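Local coordinates for tudor domain-containing protein 1 (Homo sapiens, PDB 5M9N) that probably supports piRNA-guided repression of transposable elements during spermatogenesis, using Tudor domains that bind arginine-methylated peptides, at residues 17-21 and 22-26; 126-129 and 130-133; 132-135 and 136-140; 170-174 and 175-179. One frame throughout, in Å; residues are numbered along the deposited sequence.

Interaction 1. Residues 17-21 and 22-26; sequences IVVDK and SDLIP
D20 and S22 meet through polar groups at the start of a single tight turn, and the contact is a compact example of how an aspartate organises the first residues of a 3-10 segment. Its OD1 accepts from the S22 backbone N at 3.1 Å, an Asx turn. The N-H arrives on the anti side of the carboxylate, 25° out of its plane, and the S22 OG adds a weak bond to the same oxygen. A chi1 of -156° puts CG beside its own carbonyl carbon and brings OD1 within reach of the S22 amide.

The backbone bonds repeat at a spacing of three residues. D23 N donates to D20 O at 2.9 Å, and L24 N donates to K21 O at 3.0 Å; together they wind 3-10 geometry through K21, S22 and D23. Water also takes part: one molecule accepts from D20 N and donates to D23 OD2 (2.9 Å), so both ends of the turn are tied through solvent as well as directly.

Apolar contact falls to V19 and L24, whose side chains cross at about a right angle. V19 CG1 rests 3.7 Å from L24 CG and equally near its CD1, with CD2 a little farther off.

The turn lies on the surface in the loop that leads to strand 36-44. K21 packs on A84, and its NZ forms a salt bridge with D87, just ahead of strand 88-92. L24 leans on L139, I17 on I135 and P26 on M143, so the N-terminal arm lies against the Tudor part of the chain, along the loop between strands 131-132 and 146-150.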
# COMPACT_ATOMS: atom_id res chain seq x y z
N ILE A 17 -20.74 11.27 16.69
CA ILE A 17 -19.28 11.34 16.88
C ILE A 17 -18.74 12.70 16.45
O ILE A 17 -18.84 13.07 15.28
CB ILE A 17 -18.53 10.25 16.10
CG1 ILE A 17 -19.15 8.86 16.33
CG2 ILE A 17 -17.05 10.26 16.50
CD1 ILE A 17 -19.28 8.44 17.78
N VAL A 18 -18.15 13.42 17.40
CA VAL A 18 -17.57 14.73 17.14
C VAL A 18 -16.10 14.44 17.08
O VAL A 18 -15.52 14.05 18.09
CB VAL A 18 -17.89 15.74 18.27
CG1 VAL A 18 -17.53 17.17 17.82
CG2 VAL A 18 -19.35 15.64 18.68
N VAL A 19 -15.50 14.59 15.90
CA VAL A 19 -14.13 14.17 15.68
C VAL A 19 -13.15 15.35 15.64
O VAL A 19 -13.25 16.25 14.76
CB VAL A 19 -13.98 13.32 14.39
CG1 VAL A 19 -12.52 12.95 14.18
CG2 VAL A 19 -14.82 12.06 14.46
N ASP A 20 -12.20 15.33 16.57
CA ASP A 20 -11.03 16.18 16.48
C ASP A 20 -10.16 15.52 15.41
O ASP A 20 -9.80 14.35 15.54
CB ASP A 20 -10.30 16.28 17.83
CG ASP A 20 -9.46 17.56 17.96
OD1 ASP A 20 -8.73 17.90 17.00
OD2 ASP A 20 -9.52 18.21 19.03
N LYS A 21 -9.88 16.26 14.35
CA LYS A 21 -8.99 15.80 13.29
C LYS A 21 -7.55 15.58 13.76
O LYS A 21 -6.79 14.85 13.11
CB LYS A 21 -9.01 16.78 12.11
CG LYS A 21 -10.15 16.56 11.13
CD LYS A 21 -10.15 17.57 9.99
CE LYS A 21 -8.90 17.46 9.12
NZ LYS A 21 -8.97 18.28 7.86
N SER A 22 -7.16 16.21 14.88
CA SER A 22 -5.91 15.84 15.57
C SER A 22 -5.92 14.37 15.93
O SER A 22 -4.88 13.73 15.88
CB SER A 22 -5.73 16.64 16.86
OG SER A 22 -5.56 18.02 16.59
N ASP A 23 -7.08 13.84 16.29
CA ASP A 23 -7.20 12.42 16.59
C ASP A 23 -7.29 11.50 15.36
O ASP A 23 -7.56 10.31 15.54
CB ASP A 23 -8.43 12.18 17.50
CG ASP A 23 -8.37 12.96 18.83
OD1 ASP A 23 -7.33 13.60 19.16
OD2 ASP A 23 -9.38 12.91 19.55
N LEU A 24 -7.05 12.00 14.15
CA LEU A 24 -7.14 11.15 12.95
C LEU A 24 -5.77 10.84 12.38
O LEU A 24 -5.55 10.91 11.17
CB LEU A 24 -8.07 11.77 11.89
CG LEU A 24 -9.56 11.72 12.28
CD1 LEU A 24 -10.42 12.28 11.16
CD2 LEU A 24 -9.99 10.29 12.63
N ILE A 25 -4.88 10.42 13.27
CA ILE A 25 -3.49 10.13 12.93
C ILE A 25 -3.44 8.65 12.58
O ILE A 25 -3.72 7.81 13.43
CB ILE A 25 -2.53 10.44 14.10
CG1 ILE A 25 -2.60 11.94 14.46
CG2 ILE A 25 -1.10 9.99 13.80
CD1 ILE A 25 -2.36 12.90 13.31
N PRO A 26 -3.14 8.33 11.33
CA PRO A 26 -2.88 6.92 11.06
C PRO A 26 -1.59 6.41 11.72
O PRO A 26 -0.64 7.16 11.97
CB PRO A 26 -2.80 6.86 9.55
CG PRO A 26 -2.44 8.24 9.10
CD PRO A 26 -2.93 9.19 10.15
O HOH W 1 -11.77 12.77 17.98

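Interaction 2. Residues 126-129 and 130-133; sequences LSLM and RLCP
R130 and S127 are joined by a backbone bond, and the turn around them illustrates how a short 3-10 segment satisfies its own backbone amides. R130 N donates to S127 O at 2.8 Å with an N-H...O angle of 161°, and L131 N donates to L128 O at 3.1 Å. The S127 hydroxyl is used too: OG accepts from M129 N at 3.2 Å, an ST turn that occupies an amide at the start of the segment.

The R130 guanidinium finds its partners outside the turn. NH2 forms a salt bridge with D97 and a hydrogen bond to Q92 O, and NE is also hydrogen-bonded beyond the turn; a bend at chi3 (78°) turns the group out of line with the aliphatic chain. L126 CD2 comes near the guanidinium, while L126 CD1 lies 4.2 Å from R130 CB. L128 CD2 touches L131 CD1 at 3.8 Å.

The turn joins the two outermost strands of the five-stranded Tudor sheet, an arrangement characteristic of SH3-like barrels. L126 pairs through its backbone with V113 of strand 112-117, and C132 with C90 of strand 88-92. L126 and L131 both pack on V115 and A91, and C132 is disulfide-bonded to C72 of helix 58-73.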
# COMPACT_ATOMS: atom_id res chain seq x y z
N LEU A 126 -12.27 8.87 -7.49
CA LEU A 126 -13.60 8.54 -7.07
C LEU A 126 -14.47 9.79 -6.93
O LEU A 126 -14.02 10.81 -6.43
CB LEU A 126 -13.57 7.85 -5.72
CG LEU A 126 -12.91 6.47 -5.69
CD1 LEU A 126 -13.01 5.90 -4.28
CD2 LEU A 126 -13.60 5.54 -6.66
N SER A 127 -15.72 9.63 -7.36
CA SER A 127 -16.79 10.48 -6.93
C SER A 127 -16.79 10.69 -5.41
O SER A 127 -16.61 9.73 -4.64
CB SER A 127 -18.10 9.81 -7.36
OG SER A 127 -19.19 10.59 -6.92
N LEU A 128 -17.05 11.92 -4.96
CA LEU A 128 -17.31 12.19 -3.53
C LEU A 128 -18.40 11.33 -2.88
O LEU A 128 -18.37 11.09 -1.66
CB LEU A 128 -17.61 13.69 -3.30
CG LEU A 128 -16.51 14.71 -3.58
CD1 LEU A 128 -17.03 16.11 -3.35
CD2 LEU A 128 -15.34 14.53 -2.68
N MET A 129 -19.33 10.83 -3.69
CA MET A 129 -20.36 9.95 -3.20
C MET A 129 -19.73 8.62 -2.68
O MET A 129 -20.35 7.96 -1.88
CB MET A 129 -21.39 9.64 -4.28
CG MET A 129 -22.04 10.84 -4.96
SD MET A 129 -23.31 11.48 -3.86
CE MET A 129 -23.74 13.04 -4.69
N ARG A 130 -18.50 8.29 -3.09
CA ARG A 130 -17.84 7.02 -2.67
C ARG A 130 -16.88 7.28 -1.52
O ARG A 130 -16.15 6.38 -1.11
CB ARG A 130 -17.20 6.29 -3.91
CG ARG A 130 -18.31 5.75 -4.82
CD ARG A 130 -17.96 5.19 -6.20
NE ARG A 130 -17.45 3.90 -6.00
CZ ARG A 130 -17.92 2.73 -6.40
NH1 ARG A 130 -18.96 2.55 -7.22
NH2 ARG A 130 -17.28 1.71 -5.96
N LEU A 131 -16.90 8.50 -0.94
CA LEU A 131 -16.11 8.75 0.28
C LEU A 131 -17.06 8.96 1.46
O LEU A 131 -18.13 9.46 1.24
CB LEU A 131 -15.17 9.92 0.14
CG LEU A 131 -14.37 10.01 -1.16
CD1 LEU A 131 -13.69 11.39 -1.29
CD2 LEU A 131 -13.36 8.89 -1.23
N CYS A 132 -16.61 8.60 2.68
CA CYS A 132 -17.34 8.50 3.97
C CYS A 132 -16.26 9.14 4.90
O CYS A 132 -15.06 8.85 4.74
CB CYS A 132 -17.73 6.88 4.23
SG CYS A 132 -17.71 5.77 5.76
N PRO A 133 -16.62 10.00 5.88
CA PRO A 133 -15.58 10.24 6.92
C PRO A 133 -15.27 9.01 7.80
O PRO A 133 -16.05 8.06 7.80
CB PRO A 133 -16.16 11.34 7.78
CG PRO A 133 -17.63 11.29 7.53
CD PRO A 133 -17.87 10.75 6.16

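Interaction 3. Residues 132-135 and 136-140; sequences CPII and PKLLE
I134 and I135, neighbours in an extended run, press into the following 3-10 turn with different parts of their side chains. I134 sends its longer branch forward: CG1 lies anti to the backbone N (chi1 -158°), which brings it against L138 CB at 3.8 Å. Its CD1 ends in the notch between L138 CB and L139 CD2, 4.0 Å from the latter. I135 fills the next hollow. Its CG1, placed between the backbone N and the carbonyl carbon, abuts L138 CD1 at 4.0 Å, while its CD1 reaches K137 CB at 4.1 Å. L138 thus meets I134 at CB and I135 at CD1, and its side chain crosses each of theirs obliquely. The ring carbon CD of P136 sits 3.3 Å from I135 CB because the two residues are bonded in sequence.

The turn itself is held by L138 N donating to I135 O at 3.0 Å and by L139 N donating to P136 O. In extended Tudor domains, a Tudor barrel is joined to a staphylococcal-nuclease-like domain, and this run leaves the last barrel strand on its way back to strand 146-150 of that second domain.

Helix 58-73 packs against the turn: L138 lies on L68 and Y71, and I135 also meets Y71. From strand 88-92, C90 touches I134 and I88 touches L139, and R101 of strand 99-109 donates from NH1 to the L138 carbonyl oxygen.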
# COMPACT_ATOMS: atom_id res chain seq x y z
N CYS A 132 -16.61 8.60 2.68
CA CYS A 132 -17.34 8.50 3.97
C CYS A 132 -16.26 9.14 4.90
O CYS A 132 -15.06 8.85 4.74
CB CYS A 132 -17.73 6.88 4.23
SG CYS A 132 -17.71 5.77 5.76
N PRO A 133 -16.62 10.00 5.88
CA PRO A 133 -15.58 10.24 6.92
C PRO A 133 -15.27 9.01 7.80
O PRO A 133 -16.05 8.06 7.80
CB PRO A 133 -16.16 11.34 7.78
CG PRO A 133 -17.63 11.29 7.53
CD PRO A 133 -17.87 10.75 6.16
N ILE A 134 -14.10 9.04 8.46
CA ILE A 134 -13.62 7.95 9.32
C ILE A 134 -13.65 8.45 10.75
O ILE A 134 -13.67 9.66 11.01
CB ILE A 134 -12.18 7.47 8.91
CG1 ILE A 134 -11.91 6.02 9.40
CG2 ILE A 134 -11.11 8.46 9.36
CD1 ILE A 134 -10.89 5.27 8.56
N ILE A 135 -13.65 7.50 11.68
CA ILE A 135 -13.50 7.79 13.12
C ILE A 135 -12.22 7.17 13.67
O ILE A 135 -11.71 6.23 13.08
CB ILE A 135 -14.71 7.32 13.90
CG1 ILE A 135 -14.98 5.85 13.62
CG2 ILE A 135 -15.90 8.19 13.53
CD1 ILE A 135 -15.83 5.24 14.70
N PRO A 136 -11.71 7.69 14.81
CA PRO A 136 -10.40 7.23 15.30
C PRO A 136 -10.37 5.75 15.69
O PRO A 136 -9.32 5.14 15.60
CB PRO A 136 -10.13 8.12 16.53
CG PRO A 136 -11.11 9.24 16.41
CD PRO A 136 -12.30 8.62 15.78
N LYS A 137 -11.50 5.16 16.08
CA LYS A 137 -11.53 3.70 16.32
C LYS A 137 -11.03 2.94 15.09
O LYS A 137 -10.34 1.97 15.24
CB LYS A 137 -12.92 3.21 16.71
CG LYS A 137 -13.03 1.70 17.03
CD LYS A 137 -12.83 1.39 18.52
CE LYS A 137 -12.54 -0.10 18.80
NZ LYS A 137 -12.52 -0.45 20.26
N LEU A 138 -11.36 3.39 13.89
CA LEU A 138 -11.01 2.62 12.69
C LEU A 138 -9.57 2.82 12.23
O LEU A 138 -9.17 2.20 11.25
CB LEU A 138 -12.00 2.90 11.57
CG LEU A 138 -13.40 2.34 11.81
CD1 LEU A 138 -14.44 2.95 10.90
CD2 LEU A 138 -13.36 0.82 11.64
N LEU A 139 -8.82 3.70 12.92
CA LEU A 139 -7.38 3.91 12.72
C LEU A 139 -6.49 3.19 13.74
O LEU A 139 -5.30 3.46 13.80
CB LEU A 139 -7.04 5.43 12.73
CG LEU A 139 -7.71 6.27 11.67
CD1 LEU A 139 -7.32 7.74 11.82
CD2 LEU A 139 -7.28 5.77 10.31
N GLU A 140 -7.05 2.27 14.51
CA GLU A 140 -6.26 1.54 15.49
C GLU A 140 -5.32 0.52 14.83
O GLU A 140 -4.20 0.39 15.29
CB GLU A 140 -7.16 0.89 16.54
CG GLU A 140 -7.78 1.94 17.45
CD GLU A 140 -8.63 1.35 18.54
OE1 GLU A 140 -9.04 0.18 18.42
OE2 GLU A 140 -8.92 2.08 19.51

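Interaction 4. Residues 170-174 and 175-179; sequences KLVQN and KIITV
The flat groups that K175 meets are peptides of the last turn of helix 162-172 and the residue just after it: its CG lies 3.4 Å from Q173 O, and its CD 3.5 Å from L171 O. Both carbons approach at a slant, roughly 40° out of the peptide plane, neither over a face nor at an edge. Extended beyond CG (chi2 -179°), the lysine chain runs back past the carbonyls and carries NZ to D195, its salt-bridge partner, with E198 a weaker, more distant one.

This is a worked case of a helix stopping and its chain doubling back. Q173 is the first residue to leave helical geometry, and N174 has positive phi (39°), which turns the chain. K175 N makes a weak bond to V172 O at 3.4 Å, and a water donates to V172 O and to K175 O, 2.6 Å from each. Apolar contact comes from V172 CB against I177 CG1 at 4.2 Å.

In the staphylococcal-nuclease-like part of the extended Tudor domain, the turn leads into strand 177-184 of the mixed sheet. I177 bonds through its backbone to G39 and packs on L193. V172 lies on V41 and I44 of strand 36-44, and L171 on V204 and V207 of helix 204-210.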
# COMPACT_ATOMS: atom_id res chain seq x y z
N LYS A 170 6.55 -10.81 -12.32
CA LYS A 170 6.63 -12.26 -12.59
C LYS A 170 7.39 -12.97 -11.47
O LYS A 170 7.00 -14.04 -11.04
CB LYS A 170 7.32 -12.46 -13.95
CG LYS A 170 7.45 -13.88 -14.52
CD LYS A 170 8.04 -13.81 -15.94
CE LYS A 170 7.78 -15.05 -16.81
NZ LYS A 170 8.71 -16.19 -16.59
N LEU A 171 8.47 -12.38 -10.96
CA LEU A 171 9.21 -13.01 -9.86
C LEU A 171 8.44 -13.08 -8.53
O LEU A 171 8.75 -13.90 -7.71
CB LEU A 171 10.56 -12.34 -9.65
CG LEU A 171 11.51 -12.32 -10.85
CD1 LEU A 171 12.46 -11.13 -10.79
CD2 LEU A 171 12.28 -13.64 -10.99
N VAL A 172 7.49 -12.19 -8.29
CA VAL A 172 6.82 -12.08 -6.99
C VAL A 172 5.33 -12.36 -6.99
O VAL A 172 4.73 -12.40 -5.91
CB VAL A 172 7.04 -10.67 -6.32
CG1 VAL A 172 8.53 -10.39 -6.18
CG2 VAL A 172 6.34 -9.56 -7.10
N GLN A 173 4.74 -12.56 -8.16
CA GLN A 173 3.29 -12.79 -8.27
C GLN A 173 2.83 -14.05 -7.55
O GLN A 173 3.53 -15.05 -7.61
CB GLN A 173 2.86 -12.93 -9.72
CG GLN A 173 2.16 -11.69 -10.21
CD GLN A 173 1.79 -11.81 -11.67
OE1 GLN A 173 1.45 -12.91 -12.13
NE2 GLN A 173 1.82 -10.68 -12.40
N ASN A 174 1.65 -13.98 -6.91
CA ASN A 174 1.06 -15.06 -6.10
C ASN A 174 2.05 -15.82 -5.27
O ASN A 174 1.94 -17.05 -5.15
CB ASN A 174 0.30 -16.04 -6.99
CG ASN A 174 -0.58 -15.34 -7.98
OD1 ASN A 174 -1.17 -14.30 -7.68
ND2 ASN A 174 -0.66 -15.90 -9.19
N LYS A 175 3.02 -15.11 -4.71
CA LYS A 175 4.09 -15.75 -3.96
C LYS A 175 4.28 -15.10 -2.61
O LYS A 175 4.05 -13.88 -2.42
CB LYS A 175 5.41 -15.68 -4.72
CG LYS A 175 5.68 -16.80 -5.68
CD LYS A 175 7.03 -16.57 -6.32
CE LYS A 175 7.55 -17.84 -6.94
NZ LYS A 175 8.76 -17.61 -7.76
N ILE A 176 4.77 -15.92 -1.69
CA ILE A 176 5.14 -15.48 -0.38
C ILE A 176 6.62 -15.15 -0.53
O ILE A 176 7.38 -15.96 -1.02
CB ILE A 176 4.94 -16.54 0.74
CG1 ILE A 176 3.64 -17.34 0.58
CG2 ILE A 176 4.90 -15.85 2.11
CD1 ILE A 176 3.68 -18.66 1.35
N ILE A 177 7.00 -13.95 -0.10
CA ILE A 177 8.32 -13.41 -0.28
C ILE A 177 8.84 -13.08 1.09
O ILE A 177 8.09 -12.67 1.95
CB ILE A 177 8.26 -12.10 -1.16
CG1 ILE A 177 7.76 -12.47 -2.55
CG2 ILE A 177 9.59 -11.39 -1.27
CD1 ILE A 177 8.52 -13.59 -3.25
N THR A 178 10.13 -13.29 1.31
CA THR A 178 10.80 -12.76 2.48
C THR A 178 11.23 -11.31 2.16
O THR A 178 12.00 -11.07 1.23
CB THR A 178 12.00 -13.61 2.91
OG1 THR A 178 11.55 -14.95 3.18
CG2 THR A 178 12.64 -13.04 4.13
N VAL A 179 10.72 -10.36 2.92
CA VAL A 179 11.09 -8.94 2.81
C VAL A 179 12.06 -8.66 3.92
O VAL A 179 11.73 -8.91 5.07
CB VAL A 179 9.86 -8.03 3.02
CG1 VAL A 179 10.24 -6.55 2.92
CG2 VAL A 179 8.81 -8.38 2.01
O HOH W 2 4.15 -11.53 -3.53

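From the N terminus, interaction 1 closes a small turn before strand 36-44, and the three that follow are likewise local turns within one continuous run. None encloses another; interactions 2 and 3 overlap, the rest follow in series. Interaction 2 joins the edge strands of the Tudor barrel and hands the chain to interaction 3, with which it shares C132 and P133. Interactions 1 and 3, far apart in sequence, come together in space: the N-terminal arm packs on the loop of interaction 3, with D23 against P136. Interaction 4 stands apart, about 31 Å from interaction 3 between centres and across the chain's centre, where it joins helix 162-172 to strand 177-184 of the six-stranded mixed sheet.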